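Local coordinates for exported gluconolactonase (Xanthomonas campestris pv. campestris, PDB 3DR2), which probably hydrolyses gluconolactone to gluconate, as a calcium-binding six-bladed beta-propeller enzyme of the SMP-30/gluconolactonase family, at residues A16-L28 against G267-A279. Numbering follows the deposited sequence.
Sequences ADCDPPRITHAAL and GQLLGHIPTPGTA
Leu270 lays its CD2 methyl over one face of the His25 imidazole, 3.7 Å from the ring centroid and offset from the centre toward ND1, a CH-pi contact between side chains that run alongside each other. The His25 ring reaches this methyl because CG stands anti to the backbone N (chi1 -159°); the backbone N of Ala27 lies over its other face. ND1 is buried here without a polar partner. His25 is the N-cap of helix 26-32, and its backbone N-H also bonds to Leu270 O (N to O 3.2 Å). From the first turn of that helix, Leu28 CD2 packs on Leu270 CB at 3.8 Å and also touches the backbone N of Gly271. Leu270 and Gly271 form a classic beta bulge opposite Val262. Beyond it, Arg22 and His272 make an antiparallel hydrogen-bonded pair: Arg22 N donates to His272 O at 2.8 Å and His272 N to Arg22 O at 2.9 Å. Their side chains leave on the same face, ends leading away. Farther along, a water bridges Asp19 O to Pro274 O, and Cys18 SG touches Pro276 CD at 3.6 Å. The N-terminal segment thus adds a short, weakly bonded outer strand, 22-23, to a four-stranded antiparallel blade of the six-bladed beta-propeller, beside strand 269-274.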
ATOM      1  N   ALA A  16     -11.002  15.684 -13.829  1.00 21.18           N
ATOM      2  CA  ALA A  16     -10.797  15.651 -12.386  1.00 20.90           C
ATOM      3  C   ALA A  16     -11.786  16.575 -11.691  1.00 21.49           C
ATOM      4  O   ALA A  16     -12.179  17.600 -12.241  1.00 23.43           O
ATOM      5  CB  ALA A  16      -9.371  16.067 -12.052  1.00 20.00           C
ATOM      6  N   ASP A  17     -12.190  16.208 -10.482  1.00 23.80           N
ATOM      7  CA  ASP A  17     -13.132  17.021  -9.730  1.00 25.38           C
ATOM      8  C   ASP A  17     -12.377  18.035  -8.875  1.00 25.90           C
ATOM      9  O   ASP A  17     -12.084  17.789  -7.704  1.00 25.82           O
ATOM     10  CB  ASP A  17     -14.017  16.136  -8.850  1.00 27.29           C
ATOM     11  CG  ASP A  17     -15.183  16.896  -8.246  1.00 29.25           C
ATOM     12  OD1 ASP A  17     -16.051  16.257  -7.616  1.00 31.85           O
ATOM     13  OD2 ASP A  17     -15.230  18.135  -8.400  1.00 33.49           O
ATOM     14  N   CYS A  18     -12.058  19.174  -9.478  1.00 24.89           N
ATOM     15  CA  CYS A  18     -11.338  20.232  -8.790  1.00 26.28           C
ATOM     16  C   CYS A  18     -11.549  21.555  -9.516  1.00 26.09           C
ATOM     17  O   CYS A  18     -12.074  21.587 -10.633  1.00 27.22           O
ATOM     18  CB  CYS A  18      -9.842  19.895  -8.723  1.00 26.48           C
ATOM     19  SG  CYS A  18      -9.030  19.683 -10.333  1.00 28.79           S
ATOM     20  N   ASP A  19     -11.149  22.649  -8.879  1.00 27.00           N
ATOM     21  CA  ASP A  19     -11.308  23.962  -9.486  1.00 24.93           C
ATOM     22  C   ASP A  19     -10.320  24.155 -10.627  1.00 26.29           C
ATOM     23  O   ASP A  19      -9.232  23.566 -10.630  1.00 23.81           O
ATOM     24  CB  ASP A  19     -11.104  25.065  -8.440  1.00 27.50           C
ATOM     25  CG  ASP A  19     -12.160  25.042  -7.350  1.00 28.97           C
ATOM     26  OD1 ASP A  19     -13.361  24.966  -7.689  1.00 32.50           O
ATOM     27  OD2 ASP A  19     -11.795  25.109  -6.157  1.00 31.77           O
ATOM     28  N   PRO A  20     -10.694  24.968 -11.627  1.00 26.62           N
ATOM     29  CA  PRO A  20      -9.805  25.221 -12.764  1.00 24.72           C
ATOM     30  C   PRO A  20      -8.626  26.080 -12.309  1.00 24.76           C
ATOM     31  O   PRO A  20      -8.658  26.660 -11.222  1.00 26.36           O
ATOM     32  CB  PRO A  20     -10.714  25.943 -13.757  1.00 26.36           C
ATOM     33  CG  PRO A  20     -11.645  26.703 -12.851  1.00 26.70           C
ATOM     34  CD  PRO A  20     -11.980  25.670 -11.796  1.00 26.60           C
ATOM     35  N   PRO A  21      -7.572  26.167 -13.130  1.00 24.11           N
ATOM     36  CA  PRO A  21      -6.384  26.960 -12.796  1.00 24.92           C
ATOM     37  C   PRO A  21      -6.638  28.426 -12.451  1.00 28.09           C
ATOM     38  O   PRO A  21      -7.481  29.090 -13.060  1.00 28.24           O
ATOM     39  CB  PRO A  21      -5.513  26.804 -14.039  1.00 25.03           C
ATOM     40  CG  PRO A  21      -5.849  25.429 -14.495  1.00 23.45           C
ATOM     41  CD  PRO A  21      -7.352  25.406 -14.373  1.00 21.82           C
ATOM     42  N   ARG A  22      -5.895  28.910 -11.458  1.00 29.13           N
ATOM     43  CA  ARG A  22      -5.967  30.294 -10.988  1.00 29.92           C
ATOM     44  C   ARG A  22      -4.713  30.957 -11.553  1.00 29.16           C
ATOM     45  O   ARG A  22      -3.622  30.824 -10.986  1.00 29.10           O
ATOM     46  CB  ARG A  22      -5.934  30.323  -9.458  1.00 29.76           C
ATOM     47  CG  ARG A  22      -5.921  31.707  -8.828  1.00 30.76           C
ATOM     48  CD  ARG A  22      -5.368  31.622  -7.410  1.00 30.40           C
ATOM     49  NE  ARG A  22      -5.442  32.888  -6.684  1.00 32.47           N
ATOM     50  CZ  ARG A  22      -6.578  33.485  -6.329  1.00 32.42           C
ATOM     51  NH1 ARG A  22      -7.746  32.935  -6.637  1.00 33.25           N
ATOM     52  NH2 ARG A  22      -6.544  34.632  -5.660  1.00 32.73           N
ATOM     53  N   ILE A  23      -4.869  31.671 -12.663  1.00 30.44           N
ATOM     54  CA  ILE A  23      -3.729  32.302 -13.327  1.00 27.95           C
ATOM     55  C   ILE A  23      -3.737  33.823 -13.328  1.00 30.18           C
ATOM     56  O   ILE A  23      -4.629  34.450 -13.897  1.00 32.18           O
ATOM     57  CB  ILE A  23      -3.643  31.847 -14.789  1.00 27.45           C
ATOM     58  CG1 ILE A  23      -3.749  30.321 -14.864  1.00 27.07           C
ATOM     59  CG2 ILE A  23      -2.338  32.313 -15.401  1.00 25.21           C
ATOM     60  CD1 ILE A  23      -3.941  29.807 -16.274  1.00 27.55           C
ATOM     61  N   THR A  24      -2.724  34.415 -12.711  1.00 32.01           N
ATOM     62  CA  THR A  24      -2.617  35.864 -12.670  1.00 30.67           C
ATOM     63  C   THR A  24      -1.713  36.339 -13.809  1.00 30.41           C
ATOM     64  O   THR A  24      -1.988  37.360 -14.445  1.00 33.64           O
ATOM     65  CB  THR A  24      -2.045  36.336 -11.321  1.00 30.38           C
ATOM     66  OG1 THR A  24      -0.823  35.639 -11.042  1.00 31.38           O
ATOM     67  CG2 THR A  24      -3.051  36.073 -10.201  1.00 29.43           C
ATOM     68  N   HIS A  25      -0.650  35.584 -14.074  1.00 30.05           N
ATOM     69  CA  HIS A  25       0.297  35.922 -15.134  1.00 27.35           C
ATOM     70  C   HIS A  25      -0.321  35.737 -16.519  1.00 27.81           C
ATOM     71  O   HIS A  25      -0.984  34.731 -16.783  1.00 27.51           O
ATOM     72  CB  HIS A  25       1.542  35.040 -15.033  1.00 27.32           C
ATOM     73  CG  HIS A  25       2.740  35.615 -15.717  1.00 27.07           C
ATOM     74  ND1 HIS A  25       3.745  34.833 -16.244  1.00 28.33           N
ATOM     75  CD2 HIS A  25       3.111  36.899 -15.931  1.00 26.89           C
ATOM     76  CE1 HIS A  25       4.684  35.611 -16.751  1.00 27.93           C
ATOM     77  NE2 HIS A  25       4.325  36.869 -16.575  1.00 28.60           N
ATOM     78  N   ALA A  26      -0.094  36.703 -17.406  1.00 26.78           N
ATOM     79  CA  ALA A  26      -0.636  36.636 -18.758  1.00 25.64           C
ATOM     80  C   ALA A  26       0.058  35.560 -19.585  1.00 24.64           C
ATOM     81  O   ALA A  26      -0.582  34.863 -20.376  1.00 25.56           O
ATOM     82  CB  ALA A  26      -0.503  37.991 -19.448  1.00 26.03           C
ATOM     83  N   ALA A  27       1.368  35.434 -19.400  1.00 25.71           N
ATOM     84  CA  ALA A  27       2.159  34.448 -20.126  1.00 23.48           C
ATOM     85  C   ALA A  27       1.732  33.022 -19.779  1.00 23.38           C
ATOM     86  O   ALA A  27       1.676  32.149 -20.647  1.00 25.71           O
ATOM     87  CB  ALA A  27       3.637  34.642 -19.818  1.00 25.56           C
ATOM     88  N   LEU A  28       1.431  32.779 -18.509  1.00 24.39           N
ATOM     89  CA  LEU A  28       1.004  31.446 -18.094  1.00 23.24           C
ATOM     90  C   LEU A  28      -0.426  31.171 -18.557  1.00 24.42           C
ATOM     91  O   LEU A  28      -0.780  30.032 -18.864  1.00 24.87           O
ATOM     92  CB  LEU A  28       1.102  31.300 -16.574  1.00 23.13           C
ATOM     93  CG  LEU A  28       0.618  29.971 -15.978  1.00 24.19           C
ATOM     94  CD1 LEU A  28       1.334  28.805 -16.648  1.00 22.10           C
ATOM     95  CD2 LEU A  28       0.883  29.965 -14.481  1.00 22.60           C
ATOM     96  N   GLY A 267      11.744  33.444  -9.429  1.00 23.81           N
ATOM     97  CA  GLY A 267      11.054  33.036  -8.216  1.00 23.41           C
ATOM     98  C   GLY A 267       9.671  33.637  -8.041  1.00 22.42           C
ATOM     99  O   GLY A 267       9.049  33.479  -6.991  1.00 22.65           O
ATOM    100  N   GLN A 268       9.185  34.333  -9.062  1.00 23.28           N
ATOM    101  CA  GLN A 268       7.863  34.946  -8.995  1.00 24.21           C
ATOM    102  C   GLN A 268       6.755  33.945  -9.302  1.00 23.20           C
ATOM    103  O   GLN A 268       6.783  33.272 -10.334  1.00 24.52           O
ATOM    104  CB  GLN A 268       7.766  36.116  -9.977  1.00 25.76           C
ATOM    105  CG  GLN A 268       6.374  36.721 -10.071  1.00 26.52           C
ATOM    106  CD  GLN A 268       6.301  37.866 -11.062  1.00 27.52           C
ATOM    107  OE1 GLN A 268       6.651  37.715 -12.234  1.00 30.13           O
ATOM    108  NE2 GLN A 268       5.841  39.024 -10.595  1.00 30.19           N
ATOM    109  N   LEU A 269       5.776  33.860  -8.406  1.00 23.84           N
ATOM    110  CA  LEU A 269       4.649  32.952  -8.586  1.00 23.72           C
ATOM    111  C   LEU A 269       3.813  33.456  -9.758  1.00 23.92           C
ATOM    112  O   LEU A 269       3.385  34.613  -9.776  1.00 25.32           O
ATOM    113  CB  LEU A 269       3.797  32.904  -7.312  1.00 21.96           C
ATOM    114  CG  LEU A 269       2.655  31.880  -7.220  1.00 22.43           C
ATOM    115  CD1 LEU A 269       1.545  32.222  -8.199  1.00 23.79           C
ATOM    116  CD2 LEU A 269       3.206  30.487  -7.485  1.00 22.24           C
ATOM    117  N   LEU A 270       3.575  32.578 -10.727  1.00 22.80           N
ATOM    118  CA  LEU A 270       2.816  32.924 -11.924  1.00 22.37           C
ATOM    119  C   LEU A 270       1.369  32.446 -11.894  1.00 23.52           C
ATOM    120  O   LEU A 270       0.506  33.023 -12.558  1.00 23.98           O
ATOM    121  CB  LEU A 270       3.519  32.350 -13.159  1.00 22.00           C
ATOM    122  CG  LEU A 270       4.994  32.740 -13.314  1.00 23.36           C
ATOM    123  CD1 LEU A 270       5.567  32.153 -14.600  1.00 21.35           C
ATOM    124  CD2 LEU A 270       5.113  34.256 -13.317  1.00 24.57           C
ATOM    125  N   GLY A 271       1.101  31.393 -11.130  1.00 21.30           N
ATOM    126  CA  GLY A 271      -0.252  30.878 -11.056  1.00 21.72           C
ATOM    127  C   GLY A 271      -0.305  29.550 -10.332  1.00 21.24           C
ATOM    128  O   GLY A 271       0.727  29.000  -9.953  1.00 20.36           O
ATOM    129  N   HIS A 272      -1.512  29.025 -10.166  1.00 20.11           N
ATOM    130  CA  HIS A 272      -1.713  27.768  -9.459  1.00 20.74           C
ATOM    131  C   HIS A 272      -2.676  26.850 -10.210  1.00 22.42           C
ATOM    132  O   HIS A 272      -3.687  27.302 -10.759  1.00 23.43           O
ATOM    133  CB  HIS A 272      -2.240  28.088  -8.055  1.00 21.36           C
ATOM    134  CG  HIS A 272      -2.505  26.887  -7.204  1.00 22.14           C
ATOM    135  ND1 HIS A 272      -3.759  26.333  -7.070  1.00 21.27           N
ATOM    136  CD2 HIS A 272      -1.683  26.155  -6.414  1.00 21.66           C
ATOM    137  CE1 HIS A 272      -3.700  25.312  -6.233  1.00 23.37           C
ATOM    138  NE2 HIS A 272      -2.452  25.183  -5.820  1.00 22.77           N
ATOM    139  N   ILE A 273      -2.344  25.562 -10.243  1.00 18.92           N
ATOM    140  CA  ILE A 273      -3.175  24.559 -10.904  1.00 19.04           C
ATOM    141  C   ILE A 273      -3.737  23.637  -9.824  1.00 19.80           C
ATOM    142  O   ILE A 273      -3.055  22.722  -9.353  1.00 18.50           O
ATOM    143  CB  ILE A 273      -2.351  23.723 -11.916  1.00 19.63           C
ATOM    144  CG1 ILE A 273      -1.846  24.630 -13.040  1.00 21.09           C
ATOM    145  CG2 ILE A 273      -3.209  22.587 -12.482  1.00 19.50           C
ATOM    146  CD1 ILE A 273      -0.832  23.986 -13.965  1.00 23.06           C
ATOM    147  N   PRO A 274      -4.988  23.875  -9.403  1.00 18.21           N
ATOM    148  CA  PRO A 274      -5.591  23.034  -8.368  1.00 18.89           C
ATOM    149  C   PRO A 274      -5.665  21.565  -8.753  1.00 20.40           C
ATOM    150  O   PRO A 274      -5.844  21.225  -9.922  1.00 19.55           O
ATOM    151  CB  PRO A 274      -6.983  23.641  -8.197  1.00 21.55           C
ATOM    152  CG  PRO A 274      -6.772  25.077  -8.545  1.00 20.94           C
ATOM    153  CD  PRO A 274      -5.891  24.982  -9.765  1.00 20.23           C
ATOM    154  N   THR A 275      -5.515  20.702  -7.754  1.00 19.13           N
ATOM    155  CA  THR A 275      -5.612  19.262  -7.946  1.00 20.16           C
ATOM    156  C   THR A 275      -6.528  18.763  -6.828  1.00 20.07           C
ATOM    157  O   THR A 275      -6.513  19.305  -5.723  1.00 20.70           O
ATOM    158  CB  THR A 275      -4.240  18.583  -7.847  1.00 20.73           C
ATOM    159  OG1 THR A 275      -4.400  17.176  -8.034  1.00 28.42           O
ATOM    160  CG2 THR A 275      -3.616  18.835  -6.501  1.00 15.28           C
ATOM    161  N   PRO A 276      -7.337  17.726  -7.098  1.00 21.13           N
ATOM    162  CA  PRO A 276      -8.264  17.180  -6.096  1.00 21.00           C
ATOM    163  C   PRO A 276      -7.707  16.715  -4.750  1.00 20.73           C
ATOM    164  O   PRO A 276      -8.442  16.645  -3.767  1.00 24.49           O
ATOM    165  CB  PRO A 276      -9.003  16.071  -6.859  1.00 21.84           C
ATOM    166  CG  PRO A 276      -8.102  15.737  -8.003  1.00 20.81           C
ATOM    167  CD  PRO A 276      -7.493  17.050  -8.396  1.00 20.60           C
ATOM    168  N   GLY A 277      -6.417  16.405  -4.703  1.00 22.05           N
ATOM    169  CA  GLY A 277      -5.794  15.977  -3.462  1.00 20.66           C
ATOM    170  C   GLY A 277      -4.373  16.504  -3.437  1.00 19.92           C
ATOM    171  O   GLY A 277      -3.948  17.162  -4.378  1.00 18.79           O
ATOM    172  N   THR A 278      -3.631  16.236  -2.370  1.00 16.64           N
ATOM    173  CA  THR A 278      -2.254  16.706  -2.296  1.00 18.05           C
ATOM    174  C   THR A 278      -1.492  16.181  -3.509  1.00 15.44           C
ATOM    175  O   THR A 278      -1.728  15.058  -3.949  1.00 17.99           O
ATOM    176  CB  THR A 278      -1.564  16.198  -1.014  1.00 20.09           C
ATOM    177  OG1 THR A 278      -2.225  16.751   0.130  1.00 19.98           O
ATOM    178  CG2 THR A 278      -0.092  16.606  -0.997  1.00 19.62           C
ATOM    179  N   ALA A 279      -0.607  17.000  -4.063  1.00 14.94           N
ATOM    180  CA  ALA A 279       0.194  16.584  -5.207  1.00 15.72           C
ATOM    181  C   ALA A 279       1.603  16.290  -4.707  1.00 15.17           C
ATOM    182  O   ALA A 279       2.166  17.064  -3.937  1.00 15.28           O
ATOM    183  CB  ALA A 279       0.228  17.678  -6.267  1.00 14.17           C
TER
HETATM  184  O   HOH W   1      -7.097  22.627 -11.758  1.00 20.46           O
HETATM  185  O   HOH W   2       1.550  36.645 -11.476  1.00 31.02           O